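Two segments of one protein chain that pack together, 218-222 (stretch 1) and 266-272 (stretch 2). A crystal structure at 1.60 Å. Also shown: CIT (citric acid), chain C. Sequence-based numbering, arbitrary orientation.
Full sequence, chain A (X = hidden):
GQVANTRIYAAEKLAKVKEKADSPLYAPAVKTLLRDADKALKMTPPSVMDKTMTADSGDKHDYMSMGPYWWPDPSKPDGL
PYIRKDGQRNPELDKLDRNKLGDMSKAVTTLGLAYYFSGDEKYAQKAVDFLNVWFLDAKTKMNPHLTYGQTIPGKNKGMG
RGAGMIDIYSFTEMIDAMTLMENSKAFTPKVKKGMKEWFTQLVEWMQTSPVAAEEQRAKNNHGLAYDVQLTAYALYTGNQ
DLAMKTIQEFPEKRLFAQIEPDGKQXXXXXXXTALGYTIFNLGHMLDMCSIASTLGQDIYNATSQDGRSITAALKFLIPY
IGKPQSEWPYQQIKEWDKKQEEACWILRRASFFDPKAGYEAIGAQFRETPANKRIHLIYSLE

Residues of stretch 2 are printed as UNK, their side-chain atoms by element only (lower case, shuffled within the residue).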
ATOM      1  N   ALA A 218     -12.156  -1.020  12.392  1.00  9.47           N
ATOM      2  CA  ALA A 218     -12.518   0.144  11.597  1.00  8.35           C
ATOM      3  C   ALA A 218     -13.507  -0.214  10.491  1.00  7.50           C
ATOM      4  O   ALA A 218     -13.424  -1.263   9.872  1.00  7.17           O
ATOM      5  CB  ALA A 218     -11.251   0.850  11.016  1.00  6.96           C
ATOM      6  N   LYS A 219     -14.486   0.666  10.274  1.00  9.21           N
ATOM      7  CA  LYS A 219     -15.573   0.424   9.360  1.00  9.36           C
ATOM      8  C   LYS A 219     -15.325   0.871   7.922  1.00  7.76           C
ATOM      9  O   LYS A 219     -16.126   0.576   7.030  1.00  9.10           O
ATOM     10  CB  LYS A 219     -16.817   1.139   9.881  1.00 11.24           C
ATOM     11  CG  LYS A 219     -17.260   0.618  11.244  1.00 14.50           C
ATOM     12  CD  LYS A 219     -18.629   1.154  11.629  1.00 25.65           C
ATOM     13  CE  LYS A 219     -19.010   0.685  13.036  1.00 39.83           C
ATOM     14  NZ  LYS A 219     -18.938  -0.805  13.145  1.00 44.30           N
ATOM     15  N   ASN A 220     -14.238   1.594   7.703  1.00  7.14           N
ATOM     16  CA  ASN A 220     -13.934   2.202   6.398  1.00  7.98           C
ATOM     17  C   ASN A 220     -12.675   1.591   5.795  1.00  7.74           C
ATOM     18  O   ASN A 220     -12.276   0.482   6.120  1.00  7.38           O
ATOM     19  CB  ASN A 220     -13.847   3.740   6.514  1.00  8.89           C
ATOM     20  CG  ASN A 220     -12.620   4.205   7.243  1.00  9.44           C
ATOM     21  OD1 ASN A 220     -11.948   3.398   7.920  1.00  8.40           O
ATOM     22  ND2 ASN A 220     -12.277   5.492   7.102  1.00 11.77           N
ATOM     23  N   ASN A 221     -12.042   2.322   4.903  1.00  7.79           N
ATOM     24  CA  ASN A 221     -10.836   1.844   4.232  1.00  6.54           C
ATOM     25  C   ASN A 221      -9.757   1.295   5.181  1.00  5.88           C
ATOM     26  O   ASN A 221      -8.979   0.421   4.792  1.00  7.00           O
ATOM     27  CB  ASN A 221     -10.276   2.917   3.284  1.00  7.37           C
ATOM     28  CG  ASN A 221      -9.616   4.076   4.011  1.00  8.50           C
ATOM     29  OD1 ASN A 221      -8.497   3.920   4.518  1.00 11.00           O
ATOM     30  ND2 ASN A 221     -10.281   5.255   4.060  1.00  9.80           N
ATOM     31  N   HIS A 222      -9.694   1.817   6.406  1.00  6.42           N
ATOM     32  CA  HIS A 222      -8.680   1.340   7.332  1.00  7.64           C
ATOM     33  C   HIS A 222      -8.875  -0.107   7.660  1.00  8.76           C
ATOM     34  O   HIS A 222      -7.912  -0.853   7.708  1.00  7.37           O
ATOM     35  CB  HIS A 222      -8.658   2.158   8.623  1.00  7.01           C
ATOM     36  CG  HIS A 222      -7.891   3.427   8.527  1.00 10.81           C
ATOM     37  ND1 HIS A 222      -6.527   3.483   8.694  1.00  8.30           N
ATOM     38  CD2 HIS A 222      -8.297   4.693   8.296  1.00 16.51           C
ATOM     39  CE1 HIS A 222      -6.130   4.740   8.609  1.00 10.84           C
ATOM     40  NE2 HIS A 222      -7.177   5.493   8.326  1.00 15.23           N
ATOM     41  N   UNK A 266     -20.180   4.694   1.101  1.00  8.87           N
ATOM     42  CA  UNK A 266     -20.567   5.957   1.744  1.00  8.36           C
ATOM     43  C   UNK A 266     -19.530   6.556   2.677  1.00  8.85           C
ATOM     44  O   UNK A 266     -19.487   7.788   2.792  1.00  8.60           O
ATOM     45  c   UNK A 266     -21.848   5.593   2.526  1.00 10.37           C
ATOM     46  c   UNK A 266     -21.167   3.640   1.315  1.00  9.15           C
ATOM     47  c   UNK A 266     -22.002   4.148   2.447  1.00 13.19           C
ATOM     48  N   UNK A 267     -18.750   5.730   3.372  1.00  7.06           N
ATOM     49  CA  UNK A 267     -17.771   6.281   4.310  1.00  6.07           C
ATOM     50  C   UNK A 267     -16.592   6.945   3.598  1.00  8.74           C
ATOM     51  O   UNK A 267     -15.932   7.813   4.183  1.00 10.21           O
ATOM     52  c   UNK A 267     -19.018   5.688   7.075  1.00 12.71           C
ATOM     53  c   UNK A 267     -17.268   5.230   5.289  1.00  8.31           C
ATOM     54  c   UNK A 267     -17.792   3.407   7.021  1.00  9.81           C
ATOM     55  c   UNK A 267     -18.343   4.600   6.178  1.00 10.28           C
ATOM     56  N   UNK A 268     -16.327   6.526   2.358  1.00  6.06           N
ATOM     57  CA  UNK A 268     -15.337   7.178   1.515  1.00  7.44           C
ATOM     58  C   UNK A 268     -15.929   8.410   0.808  1.00  7.36           C
ATOM     59  O   UNK A 268     -15.261   9.419   0.645  1.00  7.98           O
ATOM     60  o   UNK A 268     -12.678   5.918   2.391  1.00  7.37           O
ATOM     61  c   UNK A 268     -14.377   4.833   1.085  1.00  9.62           C
ATOM     62  c   UNK A 268     -13.475   4.932   2.288  1.00 11.08           C
ATOM     63  o   UNK A 268     -13.598   4.032   3.164  1.00  7.69           O
ATOM     64  c   UNK A 268     -14.774   6.206   0.498  1.00  6.99           C
ATOM     65  N   UNK A 269     -17.192   8.341   0.378  1.00  8.16           N
ATOM     66  CA  UNK A 269     -17.811   9.472  -0.337  1.00  8.90           C
ATOM     67  C   UNK A 269     -18.050  10.685   0.564  1.00  9.42           C
ATOM     68  O   UNK A 269     -18.269  11.783   0.053  1.00  9.52           O
ATOM     69  c   UNK A 269     -20.304   7.428  -2.633  1.00  9.16           C
ATOM     70  c   UNK A 269     -19.141   9.024  -0.990  1.00  7.51           C
ATOM     71  c   UNK A 269     -18.938   7.994  -2.127  1.00  8.27           C
ATOM     72  c   UNK A 269     -18.100   8.633  -3.281  1.00  8.08           C
ATOM     73  N   UNK A 270     -18.033  10.476   1.877  1.00  8.90           N
ATOM     74  CA  UNK A 270     -18.224  11.588   2.824  1.00 10.00           C
ATOM     75  C   UNK A 270     -16.941  12.402   3.001  1.00  9.51           C
ATOM     76  O   UNK A 270     -16.973  13.460   3.653  1.00 11.39           O
ATOM     77  c   UNK A 270     -18.667  11.067   4.169  1.00 11.06           C
ATOM     78  N   UNK A 271     -15.820  11.918   2.482  1.00  8.03           N
ATOM     79  CA  UNK A 271     -14.534  12.601   2.694  1.00  7.88           C
ATOM     80  C   UNK A 271     -14.315  13.815   1.809  1.00  7.93           C
ATOM     81  O   UNK A 271     -14.948  13.961   0.756  1.00  7.89           O
ATOM     82  c   UNK A 271     -13.490  10.325   3.337  1.00  9.66           C
ATOM     83  n   UNK A 271      -9.988  11.020   5.845  1.00 15.13           N
ATOM     84  c   UNK A 271     -13.389  11.619   2.468  1.00  9.37           C
ATOM     85  c   UNK A 271     -13.480  10.593   4.834  1.00  9.18           C
ATOM     86  c   UNK A 271     -11.121  10.410   5.509  1.00 11.51           C
ATOM     87  n   UNK A 271     -11.145   9.067   5.432  1.00 12.17           N
ATOM     88  n   UNK A 271     -12.197  11.136   5.230  1.00 11.70           N
ATOM     89  N   UNK A 272     -13.354  14.692   2.209  1.00  8.11           N
ATOM     90  CA  UNK A 272     -13.002  15.838   1.373  1.00  7.39           C
ATOM     91  C   UNK A 272     -12.288  15.426   0.098  1.00  8.93           C
ATOM     92  O   UNK A 272     -12.317  16.154  -0.897  1.00  8.69           O
ATOM     93  c   UNK A 272     -12.877  17.449   3.329  1.00  9.02           C
ATOM     94  o   UNK A 272     -10.943  16.313   2.490  1.00  7.57           O
ATOM     95  c   UNK A 272     -12.163  16.895   2.100  1.00  7.44           C
TER
HETATM   96  C1  CIT C 402     -10.325   7.645   9.077  1.00 19.46           C
HETATM   97  O1  CIT C 402     -10.255   7.023   8.065  1.00 22.51           O
HETATM   98  O2  CIT C 402     -10.696   7.037  10.094  1.00 39.94           O
HETATM   99  C2  CIT C 402      -9.950   9.123   9.059  1.00 18.90           C
HETATM  100  C3  CIT C 402      -8.438   9.310   8.889  1.00 32.35           C
HETATM  101  O7  CIT C 402      -7.734   8.356   9.719  1.00 20.64           O
HETATM  102  C4  CIT C 402      -8.090  10.803   9.164  1.00 30.80           C
HETATM  103  C5  CIT C 402      -8.201  11.094  10.628  1.00 19.68           C
HETATM  104  O3  CIT C 402      -9.287  11.121  11.225  1.00 42.26           O
HETATM  105  O4  CIT C 402      -7.180  11.223  11.308  1.00 21.50           O
HETATM  106  C6  CIT C 402      -7.891   8.970   7.502  1.00 36.49           C
HETATM  107  O5  CIT C 402      -8.219   9.675   6.542  1.00 43.16           O
HETATM  108  O6  CIT C 402      -7.081   8.008   7.293  1.00 38.03           O
HETATM  109  O   HOH W   1     -13.280   7.119   4.844  1.00  9.36           O
HETATM  110  O   HOH W   2      -8.957   7.144   6.077  1.00 21.45           O

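Position 266 carries three side-chain carbons, one of which closes a ring onto the backbone N; only proline does this. No atom of it reaches stretch 1. Pro266 O accepts a weak hydrogen bond from N of position 270 at 3.2 Å.

Position 267 has four carbons, forked at the second, and its CA-to-CB bond points toward stretch 1. A fork beyond CB identifies leucine. Its rotamer is m,t, and CD1 of Leu267 lies 3.3 Å from O of Lys219 and 3.8 Å from CB of Lys219, while CB of Leu267 is 3.9 Å from CB of Asn220. The closest CA pair between the segments is Asn220 CA and Leu267 CA, 6.0 Å apart.

Position 268 shows three carbons, the third bearing two oxygens. Two carbons before the carboxylate make it glutamate rather than aspartate. Although CA-to-CB points sideways, the end of the side chain comes nearer: OE2 of Glu268 accepts from N of Asn221 at 2.9 Å (135°), and OE1 of Glu268 accepts from ND2 of Asn221 at 3.0 Å (161°).

Position 269 again has four carbons forked at the second, hence leucine. Leu269 is buried, but its side chain is out of reach of stretch 1, so its packing lies elsewhere in the structure.

Position 270 has a single carbon, CB, and is alanine; it is out of reach of stretch 1.

Position 271 has three carbons, a nitrogen, then a carbon carrying two more nitrogens: a guanidinium, therefore arginine. NH1 of Arg271 stands 4.1 Å from ND2 of Asn220 and 4.1 Å from ND2 of Asn221; all three are donors and cannot bond one another directly, and waters accept from both sides instead. Water 1 accepts from Asn220 ND2 and Arg271 NH1 and donates to Leu267 O and Glu268 OE1; water 2 accepts from Asn221 ND2 and Arg271 NH1.

Position 272 has one carbon bearing an oxygen and another carbon, the branched pattern of threonine, and makes no contact here.

The contact, burying 233 Å² in total, works chiefly through the Glu268 carboxylate, which receives both the backbone and the side chain of Asn221. Asn220 caps the helix beginning there, its OD1 accepting from N of His222 at 3.1 Å, which leaves its ND2 for water 1 and citrate. That ligand, probably from the crystallisation liquor, joins the segments further: its O1 accepts from Asn220 ND2 at 2.7 Å, its O6 from His222 NE2 at 2.7 Å, and its O5 from Arg271 NH2 at a very short 2.3 Å.

Stretch 2, residues 266-272: PLELART
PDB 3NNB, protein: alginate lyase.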